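AAR187Cp (PDB 3ZIL) probably regulates sister-chromatid cohesion as the Wpl1 (Wapl-family) partner of cohesin, acting on cohesion establishment through its helical C-terminal Wap1 domain. Local coordinates at residues A[310-315]-A[342-347]; A[302-307]-A[324-329]; A[354-359]-A[369-374]. All blocks are in the same frame, centred on the assembly; numbering follows the deposited sequence.

Contact 1 of 3, residues A[310-315]-A[342-347]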
loop_
_atom_site.group_PDB
_atom_site.type_symbol
_atom_site.label_atom_id
_atom_site.label_comp_id
_atom_site.label_asym_id
_atom_site.label_seq_id
_atom_site.Cartn_x
_atom_site.Cartn_y
_atom_site.Cartn_z
ATOM N N SER A 310 29.938 -12.828 -14.569
ATOM C CA SER A 310 30.045 -11.649 -15.436
ATOM C C SER A 310 30.745 -10.500 -14.771
ATOM O O SER A 310 31.680 -9.912 -15.315
ATOM C CB SER A 310 28.653 -11.154 -15.804
ATOM O OG SER A 310 28.390 -11.349 -17.169
ATOM N N VAL A 311 30.248 -10.156 -13.590
ATOM C CA VAL A 311 30.729 -9.011 -12.832
ATOM C C VAL A 311 32.180 -9.224 -12.341
ATOM O O VAL A 311 33.007 -8.294 -12.310
ATOM C CB VAL A 311 29.780 -8.781 -11.622
ATOM C CG1 VAL A 311 30.383 -7.830 -10.614
ATOM C CG2 VAL A 311 28.395 -8.323 -12.093
ATOM N N PHE A 312 32.466 -10.449 -11.924
ATOM C CA PHE A 312 33.764 -10.776 -11.372
ATOM C C PHE A 312 34.862 -10.701 -12.446
ATOM O O PHE A 312 35.961 -10.209 -12.182
ATOM C CB PHE A 312 33.753 -12.190 -10.811
ATOM C CG PHE A 312 35.136 -12.716 -10.530
ATOM C CD1 PHE A 312 35.878 -12.212 -9.454
ATOM C CD2 PHE A 312 35.716 -13.692 -11.368
ATOM C CE1 PHE A 312 37.169 -12.691 -9.212
ATOM C CE2 PHE A 312 36.995 -14.186 -11.111
ATOM C CZ PHE A 312 37.719 -13.689 -10.044
ATOM N N VAL A 313 34.545 -11.226 -13.635
ATOM C CA VAL A 313 35.506 -11.297 -14.732
ATOM C C VAL A 313 35.848 -9.899 -15.168
ATOM O O VAL A 313 36.996 -9.500 -15.104
ATOM C CB VAL A 313 35.088 -12.218 -15.931
ATOM C CG1 VAL A 313 34.916 -13.667 -15.477
ATOM C CG2 VAL A 313 33.842 -11.732 -16.654
ATOM N N LYS A 314 34.838 -9.150 -15.566
ATOM C CA LYS A 314 35.034 -7.802 -16.043
ATOM C C LYS A 314 34.730 -6.944 -14.861
ATOM O O LYS A 314 33.600 -6.491 -14.756
ATOM C CB LYS A 314 34.020 -7.489 -17.145
ATOM C CG LYS A 314 33.951 -8.528 -18.254
ATOM C CD LYS A 314 32.509 -8.946 -18.491
ATOM C CE LYS A 314 32.413 -10.080 -19.509
ATOM N NZ LYS A 314 31.112 -10.812 -19.443
ATOM N N LYS A 315 35.702 -6.776 -13.956
ATOM C CA LYS A 315 35.569 -5.944 -12.741
ATOM C C LYS A 315 35.106 -4.537 -13.115
ATOM O O LYS A 315 35.370 -4.099 -14.232
ATOM C CB LYS A 315 36.916 -5.783 -12.081
ATOM C CG LYS A 315 37.408 -6.953 -11.264
ATOM C CD LYS A 315 38.441 -6.454 -10.249
ATOM C CE LYS A 315 38.689 -7.486 -9.169
ATOM N NZ LYS A 315 38.683 -8.839 -9.801
ATOM N N PRO A 342 35.914 -20.353 -5.736
ATOM C CA PRO A 342 37.407 -20.420 -5.693
ATOM C C PRO A 342 37.898 -19.166 -4.999
ATOM O O PRO A 342 37.121 -18.208 -4.946
ATOM C CB PRO A 342 37.793 -20.410 -7.173
ATOM C CG PRO A 342 36.597 -20.923 -7.884
ATOM C CD PRO A 342 35.411 -20.366 -7.125
ATOM N N PRO A 343 39.154 -19.172 -4.445
ATOM C CA PRO A 343 39.683 -18.047 -3.653
ATOM C C PRO A 343 39.605 -16.604 -4.244
ATOM O O PRO A 343 39.392 -15.658 -3.472
ATOM C CB PRO A 343 41.141 -18.475 -3.347
ATOM C CG PRO A 343 41.093 -19.990 -3.346
ATOM C CD PRO A 343 40.058 -20.355 -4.397
ATOM N N ALA A 344 39.774 -16.438 -5.570
ATOM C CA ALA A 344 39.613 -15.152 -6.282
ATOM C C ALA A 344 38.169 -14.651 -6.184
ATOM O O ALA A 344 37.927 -13.504 -5.826
ATOM C CB ALA A 344 39.991 -15.283 -7.779
ATOM N N GLU A 345 37.234 -15.498 -6.588
ATOM C CA GLU A 345 35.796 -15.169 -6.521
ATOM C C GLU A 345 35.326 -14.798 -5.091
ATOM O O GLU A 345 34.660 -13.752 -4.913
ATOM C CB GLU A 345 34.954 -16.297 -7.121
ATOM C CG GLU A 345 35.038 -16.402 -8.650
ATOM C CD GLU A 345 36.263 -17.232 -9.124
ATOM O OE1 GLU A 345 37.304 -17.248 -8.430
ATOM O OE2 GLU A 345 36.209 -17.886 -10.186
ATOM N N ALA A 346 35.668 -15.630 -4.097
ATOM C CA ALA A 346 35.371 -15.359 -2.666
ATOM C C ALA A 346 35.961 -14.045 -2.148
ATOM O O ALA A 346 35.282 -13.303 -1.443
ATOM C CB ALA A 346 35.801 -16.525 -1.771
ATOM N N ASP A 347 37.228 -13.760 -2.481
ATOM C CA ASP A 347 37.859 -12.529 -2.036
ATOM C C ASP A 347 37.261 -11.265 -2.682
ATOM O O ASP A 347 37.208 -10.219 -2.026
ATOM C CB ASP A 347 39.392 -12.568 -2.273
ATOM C CG ASP A 347 40.127 -11.435 -1.557
ATOM O OD1 ASP A 347 40.175 -11.364 -0.305
ATOM O OD2 ASP A 347 40.663 -10.580 -2.225
#
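Phe312, in the last turn of helix 304-313, reaches across to Ala344 and Glu345 in the first turn of helix 343-360. Its CB points toward that helix, and CG, anti to the backbone N (chi1 166°), carries the ring out to it. Glu345 CG stands over the ring centre, 3.8 Å above its plane, with CD2 and CE2 the ring atoms nearest it; CD1 skirts Glu345 CA. CE2 comes 3.7 Å from Glu345 CD, CE1 approaches Ala344 O at 3.6 Å, and at the tip CZ meets Ala344 CB, also at 3.6 Å. The Glu345 methylene makes a CH-pi contact nearly on the ring normal, CG 3.9 Å from the Phe312 centroid. A bend at chi2 (85°) then lays the carboxylate flat along the CE2-CZ side of the ring, the two planes 7° apart. Glutamate suits this place: its aliphatic part covers an aromatic face, while the carboxylate can probably stay at the surface; alanine is small enough to let the ring approach the backbone. Val311 and Lys315 extend the joint by touching Phe348. This is surface helix-to-helix packing in the all-helical Wap1 domain, joining the C-terminal end of one helix to the N-terminal start of another.

Contact 2 of 3, residues A[302-307]-A[324-329]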
loop_
_atom_site.group_PDB
_atom_site.type_symbol
_atom_site.label_atom_id
_atom_site.label_comp_id
_atom_site.label_asym_id
_atom_site.label_seq_id
_atom_site.Cartn_x
_atom_site.Cartn_y
_atom_site.Cartn_z
ATOM N N THR A 302 20.145 -19.594 -7.425
ATOM C CA THR A 302 21.535 -19.944 -7.679
ATOM C C THR A 302 21.934 -19.645 -9.137
ATOM O O THR A 302 23.118 -19.583 -9.447
ATOM C CB THR A 302 21.857 -21.395 -7.356
ATOM O OG1 THR A 302 21.342 -22.212 -8.409
ATOM C CG2 THR A 302 21.270 -21.838 -6.010
ATOM N N ASN A 303 20.966 -19.433 -10.021
ATOM C CA ASN A 303 21.296 -18.953 -11.363
ATOM C C ASN A 303 21.717 -17.524 -11.352
ATOM O O ASN A 303 22.023 -16.970 -12.415
ATOM C CB ASN A 303 20.111 -19.012 -12.263
ATOM C CG ASN A 303 19.706 -20.407 -12.563
ATOM O OD1 ASN A 303 20.511 -21.328 -12.469
ATOM N ND2 ASN A 303 18.447 -20.584 -12.886
ATOM N N PHE A 304 21.676 -16.895 -10.179
ATOM C CA PHE A 304 22.339 -15.590 -10.005
ATOM C C PHE A 304 23.876 -15.842 -10.164
ATOM O O PHE A 304 24.651 -14.881 -10.401
ATOM C CB PHE A 304 22.086 -15.000 -8.589
ATOM C CG PHE A 304 20.782 -14.199 -8.408
ATOM C CD1 PHE A 304 19.715 -14.317 -9.270
ATOM C CD2 PHE A 304 20.648 -13.345 -7.275
ATOM C CE1 PHE A 304 18.538 -13.584 -9.043
ATOM C CE2 PHE A 304 19.491 -12.588 -7.060
ATOM C CZ PHE A 304 18.425 -12.716 -7.941
ATOM N N GLY A 305 24.301 -17.114 -10.035
ATOM C CA GLY A 305 25.706 -17.523 -10.350
ATOM C C GLY A 305 26.275 -16.892 -11.617
ATOM O O GLY A 305 27.391 -16.319 -11.619
ATOM N N ALA A 306 25.495 -16.976 -12.700
ATOM C CA ALA A 306 25.878 -16.459 -14.024
ATOM C C ALA A 306 26.271 -15.008 -13.939
ATOM O O ALA A 306 27.359 -14.598 -14.347
ATOM C CB ALA A 306 24.733 -16.620 -15.039
ATOM N N VAL A 307 25.381 -14.219 -13.392
ATOM C CA VAL A 307 25.581 -12.770 -13.313
ATOM C C VAL A 307 26.798 -12.388 -12.461
ATOM O O VAL A 307 27.591 -11.540 -12.837
ATOM C CB VAL A 307 24.298 -12.093 -12.759
ATOM C CG1 VAL A 307 24.237 -10.639 -13.219
ATOM C CG2 VAL A 307 23.042 -12.907 -13.166
ATOM N N GLN A 324 25.591 -3.862 -5.583
ATOM C CA GLN A 324 25.966 -4.266 -4.220
ATOM C C GLN A 324 24.928 -5.119 -3.547
ATOM O O GLN A 324 25.239 -6.119 -2.889
ATOM C CB GLN A 324 26.218 -3.013 -3.390
ATOM C CG GLN A 324 27.577 -2.425 -3.804
ATOM C CD GLN A 324 27.740 -1.022 -3.294
ATOM O OE1 GLN A 324 26.760 -0.258 -3.235
ATOM N NE2 GLN A 324 28.966 -0.658 -2.910
ATOM N N LEU A 325 23.675 -4.716 -3.736
ATOM C CA LEU A 325 22.560 -5.436 -3.175
ATOM C C LEU A 325 22.485 -6.822 -3.865
ATOM O O LEU A 325 22.271 -7.859 -3.228
ATOM C CB LEU A 325 21.307 -4.548 -3.470
ATOM C CG LEU A 325 20.001 -4.934 -2.764
ATOM C CD1 LEU A 325 20.226 -5.314 -1.288
ATOM C CD2 LEU A 325 18.951 -3.823 -2.967
ATOM N N PHE A 326 22.696 -6.856 -5.178
ATOM C CA PHE A 326 22.640 -8.133 -5.870
ATOM C C PHE A 326 23.661 -9.101 -5.293
ATOM O O PHE A 326 23.391 -10.291 -5.150
ATOM C CB PHE A 326 22.871 -7.936 -7.379
ATOM C CG PHE A 326 22.908 -9.217 -8.150
ATOM C CD1 PHE A 326 21.763 -9.748 -8.656
ATOM C CD2 PHE A 326 24.100 -9.907 -8.330
ATOM C CE1 PHE A 326 21.776 -10.956 -9.345
ATOM C CE2 PHE A 326 24.124 -11.135 -8.973
ATOM C CZ PHE A 326 22.963 -11.651 -9.507
ATOM N N LEU A 327 24.865 -8.590 -5.010
ATOM C CA LEU A 327 25.964 -9.447 -4.549
ATOM C C LEU A 327 25.684 -9.979 -3.137
ATOM O O LEU A 327 26.044 -11.096 -2.798
ATOM C CB LEU A 327 27.254 -8.629 -4.512
ATOM C CG LEU A 327 27.823 -8.258 -5.887
ATOM C CD1 LEU A 327 29.122 -7.434 -5.789
ATOM C CD2 LEU A 327 28.063 -9.465 -6.759
ATOM N N LEU A 328 25.108 -9.118 -2.293
ATOM C CA LEU A 328 24.718 -9.533 -0.961
ATOM C C LEU A 328 23.682 -10.663 -1.065
ATOM O O LEU A 328 23.790 -11.670 -0.345
ATOM C CB LEU A 328 24.175 -8.329 -0.156
ATOM C CG LEU A 328 23.546 -8.613 1.206
ATOM C CD1 LEU A 328 24.474 -9.387 2.109
ATOM C CD2 LEU A 328 23.106 -7.306 1.870
ATOM N N VAL A 329 22.677 -10.482 -1.921
ATOM C CA VAL A 329 21.619 -11.471 -1.990
ATOM C C VAL A 329 22.258 -12.775 -2.539
ATOM O O VAL A 329 22.030 -13.864 -1.997
ATOM C CB VAL A 329 20.421 -11.001 -2.854
ATOM C CG1 VAL A 329 19.558 -12.197 -3.278
ATOM C CG2 VAL A 329 19.605 -9.883 -2.139
#
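The rings of Phe304 and Phe326 form an offset stack, centroids 4.5 Å apart and planes inclined by 27°. Over one face of Phe304 sits Phe326 CE1, displaced toward the rim and 3.4 Å from Phe304 CD2, while at the edge of the Phe326 ring, in its plane, lies the backbone O of Phe304. The pair belongs to the buried interior of the all-helical Wap1 domain, where the start of helix 304-313 packs on the middle of helix 321-336. Phe326 holds its CG anti to the backbone N (chi1 177°), which extends the ring away from its own helix until its CZ end enters the angle between Phe304 and Val307. Two phenylalanines fit here because flat rings can overlap closely without polar groups to satisfy. The beta-branched valines fill in beside them with compact, stiff side chains: Val329 CG1 reaches Phe304 CE2 at 3.8 Å, obliquely to the ring. Helix 248-261 packs against both rings through Val259, and helix 272-289 adds Leu285 against Phe304 and Leu286 against Val329. On the Val307 side, it is the branch carbon itself that makes the closest approach, CB standing 3.5 Å from Phe326 CZ.

Contact 3 of 3, residues A[354-359]-A[369-374]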
loop_
_atom_site.group_PDB
_atom_site.type_symbol
_atom_site.label_atom_id
_atom_site.label_comp_id
_atom_site.label_asym_id
_atom_site.label_seq_id
_atom_site.Cartn_x
_atom_site.Cartn_y
_atom_site.Cartn_z
ATOM N N GLU A 354 32.410 -5.751 2.049
ATOM C CA GLU A 354 32.957 -4.898 3.120
ATOM C C GLU A 354 32.853 -3.412 2.785
ATOM O O GLU A 354 32.564 -2.588 3.645
ATOM C CB GLU A 354 34.466 -5.190 3.384
ATOM C CG GLU A 354 34.745 -6.426 4.189
ATOM C CD GLU A 354 36.195 -6.867 4.110
ATOM O OE1 GLU A 354 36.990 -6.314 3.294
ATOM O OE2 GLU A 354 36.530 -7.826 4.826
ATOM N N ALA A 355 33.142 -3.056 1.545
ATOM C CA ALA A 355 32.937 -1.700 1.111
ATOM C C ALA A 355 31.429 -1.261 1.204
ATOM O O ALA A 355 31.115 -0.129 1.525
ATOM C CB ALA A 355 33.416 -1.562 -0.342
ATOM N N PHE A 356 30.521 -2.128 0.806
ATOM C CA PHE A 356 29.038 -1.854 0.903
ATOM C C PHE A 356 28.641 -1.645 2.361
ATOM O O PHE A 356 27.850 -0.728 2.674
ATOM C CB PHE A 356 28.326 -3.063 0.269
ATOM C CG PHE A 356 26.805 -2.949 0.139
ATOM C CD1 PHE A 356 26.151 -1.711 0.018
ATOM C CD2 PHE A 356 26.044 -4.124 0.037
ATOM C CE1 PHE A 356 24.764 -1.652 -0.152
ATOM C CE2 PHE A 356 24.639 -4.069 -0.112
ATOM C CZ PHE A 356 24.021 -2.839 -0.217
ATOM N N ALA A 357 29.243 -2.429 3.268
ATOM C CA ALA A 357 29.042 -2.249 4.702
ATOM C C ALA A 357 29.450 -0.878 5.238
ATOM O O ALA A 357 28.749 -0.291 6.065
ATOM C CB ALA A 357 29.721 -3.345 5.518
ATOM N N THR A 358 30.546 -0.339 4.720
ATOM C CA THR A 358 30.986 0.950 5.140
ATOM C C THR A 358 30.054 2.017 4.639
ATOM O O THR A 358 29.811 2.978 5.369
ATOM C CB THR A 358 32.406 1.221 4.580
ATOM O OG1 THR A 358 33.277 0.164 5.017
ATOM C CG2 THR A 358 32.908 2.577 5.006
ATOM N N ASP A 359 29.524 1.875 3.402
ATOM C CA ASP A 359 28.511 2.845 2.900
ATOM C C ASP A 359 27.261 2.794 3.745
ATOM O O ASP A 359 26.853 3.845 4.301
ATOM C CB ASP A 359 28.094 2.703 1.428
ATOM C CG ASP A 359 29.228 2.802 0.475
ATOM O OD1 ASP A 359 30.211 3.450 0.834
ATOM O OD2 ASP A 359 29.144 2.216 -0.645
ATOM N N THR A 369 23.920 -5.157 8.865
ATOM C CA THR A 369 23.840 -6.195 9.872
ATOM C C THR A 369 23.750 -7.530 9.060
ATOM O O THR A 369 24.353 -8.553 9.411
ATOM C CB THR A 369 22.600 -5.778 10.706
ATOM O OG1 THR A 369 22.963 -5.396 12.031
ATOM C CG2 THR A 369 21.409 -6.716 10.625
ATOM N N ARG A 370 23.062 -7.488 7.922
ATOM C CA ARG A 370 23.009 -8.658 7.034
ATOM C C ARG A 370 24.291 -8.950 6.285
ATOM O O ARG A 370 24.598 -10.091 5.997
ATOM C CB ARG A 370 21.804 -8.559 6.119
ATOM C CG ARG A 370 20.602 -8.943 6.959
ATOM C CD ARG A 370 19.386 -8.216 6.553
ATOM N NE ARG A 370 18.243 -8.801 7.230
ATOM C CZ ARG A 370 17.010 -8.715 6.774
ATOM N NH1 ARG A 370 16.712 -8.092 5.609
ATOM N NH2 ARG A 370 16.076 -9.290 7.449
ATOM N N ILE A 371 25.015 -7.898 5.967
ATOM C CA ILE A 371 26.306 -8.004 5.349
ATOM C C ILE A 371 27.270 -8.652 6.365
ATOM O O ILE A 371 27.919 -9.628 6.054
ATOM C CB ILE A 371 26.849 -6.630 4.891
ATOM C CG1 ILE A 371 26.017 -6.036 3.722
ATOM C CG2 ILE A 371 28.290 -6.812 4.429
ATOM C CD1 ILE A 371 26.229 -4.538 3.554
ATOM N N THR A 372 27.339 -8.114 7.580
ATOM C CA THR A 372 28.211 -8.645 8.625
ATOM C C THR A 372 28.048 -10.152 8.810
ATOM O O THR A 372 29.025 -10.878 8.836
ATOM C CB THR A 372 27.910 -7.990 9.978
ATOM O OG1 THR A 372 28.561 -6.728 10.012
ATOM C CG2 THR A 372 28.434 -8.902 11.135
ATOM N N ARG A 373 26.796 -10.564 9.024
ATOM C CA ARG A 373 26.407 -11.951 9.170
ATOM C C ARG A 373 26.979 -12.839 8.059
ATOM O O ARG A 373 27.569 -13.890 8.362
ATOM C CB ARG A 373 24.860 -12.053 9.273
ATOM C CG ARG A 373 24.278 -13.453 9.205
ATOM C CD ARG A 373 24.977 -14.359 10.214
ATOM N NE ARG A 373 24.130 -15.406 10.768
ATOM C CZ ARG A 373 24.203 -15.833 12.028
ATOM N NH1 ARG A 373 25.056 -15.278 12.881
ATOM N NH2 ARG A 373 23.401 -16.798 12.450
ATOM N N VAL A 374 26.844 -12.381 6.808
ATOM C CA VAL A 374 27.268 -13.106 5.627
ATOM C C VAL A 374 28.799 -13.125 5.553
ATOM O O VAL A 374 29.369 -14.153 5.209
ATOM C CB VAL A 374 26.590 -12.545 4.317
ATOM C CG1 VAL A 374 27.605 -11.903 3.395
ATOM C CG2 VAL A 374 25.905 -13.660 3.535
#
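Apolar packing between Ile371 and the pair Phe356 and Ala357 makes up the direct contact. Ile371 CD1 does most of the touching: it lies 3.5 Å from Phe356 CD2, obliquely to the ring, and 3.7 Å from the backbone N of Ala357. The Phe356 and Ile371 side chains cross at about a right angle. CG1 of Ile371, anti to the carbonyl carbon (chi1 -68°), carries CD1 into the corner formed by the Phe356 ring and the Ala357 backbone, so CD1 serves both residues; the other branch, CG2, adds a second touch on Ala357 CB at 3.9 Å. A branched isoleucine suits a site with two unlike neighbours, and the small Ala357 lets the helices approach to 6.4 Å between its CA and that of Ile371. Helices 343-360 and 365-375, the last two of the chain, here form a helical hairpin that closes the C-terminal end of the all-helical Wap1 domain, with Leu328 of helix 321-336 also resting against Ile371. Within helix 343-360, Glu354 O accepts hydrogen bonds from both N and OG1 of Thr358, from opposite faces of its carbonyl plane, the hydroxyl at 3.2 Å. Among the ionic links, Arg370 bridges to Glu291 by NH2, while Glu354 OE2 pairs with Lys350 on its own helix.

All three contacts lie near the C-terminal end of the domain. Contacts 2 and 3 each join helices that follow one another in the chain, whereas contact 1 skips helix 321-336. Contacts 1 and 2 share helix 304-313, joined at its end to helix 343-360 and at its start to helix 321-336, their centres about 12 Å apart. Helix 343-360 also serves contact 3, with its later turns against helix 365-375. Contacts 2 and 3 are buried and touch, Gln324 and Leu325 against Phe356 and Leu328 against Ile371; contact 1 lies at the surface. The chemistry follows: aromatic stacking with valines in contact 2, aliphatic-to-aromatic packing in contact 3, and a charged glutamate laid over a ring in contact 1.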